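Long-range contact in thermotoga maritima TmcAL (Thermotoga maritima, PDB 5Y0T), which belongs to the HIGH nucleotidyl transferase family and holds adenosine-5'-rp-alpha-thio-triphosphate in a nucleotide pocket: residues G63-L68 and G341-G346. Sequence-based numbering, arbitrary orientation.
Sequences GVDVVL and GFTEKG
Gly-63 ends helix 52-61 with a Schellman motif, its positive phi (114°) turning the chain toward strand 66-70. Val-64 follows, and its carbonyl O lies against the methyl CG2 of Thr-343. Asp-65 has the largest share of the contact. Its carbonyl O accepts from Thr-343 N at 2.9 Å, with the donor in the carbonyl plane, and also takes a CA-H...O contact from Phe-342 CA at 3.1 Å. The Asp-65 side chain, with CG anti to its own carbonyl carbon, crosses Thr-343 obliquely. One water joins the two side chains, 2.4 Å from Asp-65 OD2 and 2.7 Å from Thr-343 OG1. The same OG1 accepts from Gly-346 N at 2.9 Å, a capping bond at the turn into helix 346-356. Asp-65 OD1 accepts from Thr-33 N, while OD2 reaches Thr-343 only through the water. Gly-346 CA packs against Asp-65 CB (3.8 Å) and Asp-65 O; the close backbones fit a glycine here. Val-66 forms a non-hydrogen-bonded pair with Phe-342. Its CG2 touches Phe-342 CB at 4.0 Å, while the Phe-342 ring turns off from the pair, with CG in the crowded position between backbone N and carbonyl carbon (chi1 54°). Val-67 forms the hydrogen-bonded pair with Gly-341. Val-67 N gives a nearly straight bond (175°) to Gly-341 O, from above the carbonyl plane; the return bond from Gly-341 N to Val-67 O is weak. The Val-67 side chain packs on helix 52-61. Strand 337-343 thus adds an antiparallel strand to the parallel sheet of the Rossmann-like HUP nucleotide-binding fold.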
loop_
_atom_site.group_PDB
_atom_site.type_symbol
_atom_site.label_atom_id
_atom_site.label_comp_id
_atom_site.label_asym_id
_atom_site.label_seq_id
_atom_site.Cartn_x
_atom_site.Cartn_y
_atom_site.Cartn_z
ATOM N N GLY A 63 25.005 14.436 -25.388
ATOM C CA GLY A 63 26.309 14.977 -25.011
ATOM C C GLY A 63 26.792 14.802 -23.576
ATOM O O GLY A 63 27.872 15.271 -23.234
ATOM N N VAL A 64 26.033 14.101 -22.738
ATOM C CA VAL A 64 26.557 13.702 -21.414
ATOM C C VAL A 64 27.476 12.454 -21.527
ATOM O O VAL A 64 27.183 11.539 -22.295
ATOM C CB VAL A 64 25.412 13.406 -20.414
ATOM C CG1 VAL A 64 25.986 12.918 -19.101
ATOM C CG2 VAL A 64 24.571 14.674 -20.165
ATOM N N ASP A 65 28.618 12.445 -20.827
ATOM C CA ASP A 65 29.531 11.288 -20.873
ATOM C C ASP A 65 29.162 10.203 -19.877
ATOM O O ASP A 65 29.331 9.023 -20.163
ATOM C CB ASP A 65 30.974 11.712 -20.614
ATOM C CG ASP A 65 31.468 12.711 -21.650
ATOM O OD1 ASP A 65 31.948 13.790 -21.265
ATOM O OD2 ASP A 65 31.352 12.417 -22.850
ATOM N N VAL A 66 28.747 10.635 -18.684
ATOM C CA VAL A 66 28.362 9.732 -17.585
ATOM C C VAL A 66 27.093 10.237 -16.893
ATOM O O VAL A 66 26.998 11.411 -16.554
ATOM C CB VAL A 66 29.478 9.618 -16.518
ATOM C CG1 VAL A 66 29.095 8.600 -15.415
ATOM C CG2 VAL A 66 30.845 9.248 -17.174
ATOM N N VAL A 67 26.135 9.341 -16.669
ATOM C CA VAL A 67 24.905 9.687 -15.961
ATOM C C VAL A 67 24.867 8.945 -14.628
ATOM O O VAL A 67 25.053 7.732 -14.593
ATOM C CB VAL A 67 23.619 9.327 -16.751
ATOM C CG1 VAL A 67 22.373 9.664 -15.906
ATOM C CG2 VAL A 67 23.568 10.079 -18.091
ATOM N N LEU A 68 24.650 9.700 -13.555
ATOM C CA LEU A 68 24.525 9.180 -12.192
ATOM C C LEU A 68 23.088 9.314 -11.733
ATOM O O LEU A 68 22.400 10.241 -12.145
ATOM C CB LEU A 68 25.430 9.953 -11.233
ATOM C CG LEU A 68 26.826 10.275 -11.766
ATOM C CD1 LEU A 68 27.618 11.160 -10.780
ATOM C CD2 LEU A 68 27.558 8.991 -12.048
ATOM N N GLY A 341 24.584 5.162 -16.645
ATOM C CA GLY A 341 25.068 4.992 -17.997
ATOM C C GLY A 341 26.317 5.806 -18.290
ATOM O O GLY A 341 26.628 6.774 -17.579
ATOM N N PHE A 342 27.052 5.384 -19.316
ATOM C CA PHE A 342 28.189 6.161 -19.791
ATOM C C PHE A 342 28.520 5.806 -21.233
ATOM O O PHE A 342 28.128 4.746 -21.737
ATOM C CB PHE A 342 29.427 5.975 -18.883
ATOM C CG PHE A 342 29.843 4.526 -18.661
ATOM C CD1 PHE A 342 29.224 3.758 -17.681
ATOM C CD2 PHE A 342 30.886 3.963 -19.384
ATOM C CE1 PHE A 342 29.623 2.448 -17.451
ATOM C CE2 PHE A 342 31.293 2.641 -19.169
ATOM C CZ PHE A 342 30.657 1.877 -18.195
ATOM N N THR A 343 29.228 6.705 -21.911
ATOM C CA THR A 343 29.695 6.405 -23.251
ATOM C C THR A 343 31.104 5.825 -23.269
ATOM O O THR A 343 31.802 5.836 -22.268
ATOM C CB THR A 343 29.725 7.661 -24.119
ATOM O OG1 THR A 343 30.696 8.566 -23.582
ATOM C CG2 THR A 343 28.349 8.328 -24.145
ATOM N N GLU A 344 31.540 5.403 -24.448
ATOM C CA GLU A 344 32.919 4.959 -24.640
ATOM C C GLU A 344 33.925 6.032 -24.197
ATOM O O GLU A 344 34.937 5.738 -23.544
ATOM C CB GLU A 344 33.147 4.595 -26.099
ATOM C CG GLU A 344 34.532 4.079 -26.371
ATOM C CD GLU A 344 34.701 3.625 -27.794
ATOM O OE1 GLU A 344 33.680 3.522 -28.513
ATOM O OE2 GLU A 344 35.857 3.373 -28.185
ATOM N N LYS A 345 33.642 7.276 -24.556
ATOM C CA LYS A 345 34.444 8.405 -24.098
ATOM C C LYS A 345 34.349 8.540 -22.575
ATOM O O LYS A 345 35.350 8.786 -21.905
ATOM C CB LYS A 345 33.985 9.705 -24.767
ATOM C CG LYS A 345 34.724 10.963 -24.277
ATOM C CD LYS A 345 36.195 10.936 -24.709
ATOM C CE LYS A 345 36.891 12.284 -24.444
ATOM N NZ LYS A 345 38.340 12.279 -24.841
ATOM N N GLY A 346 33.136 8.379 -22.047
ATOM C CA GLY A 346 32.884 8.416 -20.618
ATOM C C GLY A 346 33.728 7.463 -19.788
ATOM O O GLY A 346 33.998 7.746 -18.609
HETATM O O HOH W 1 30.428 11.011 -24.591
#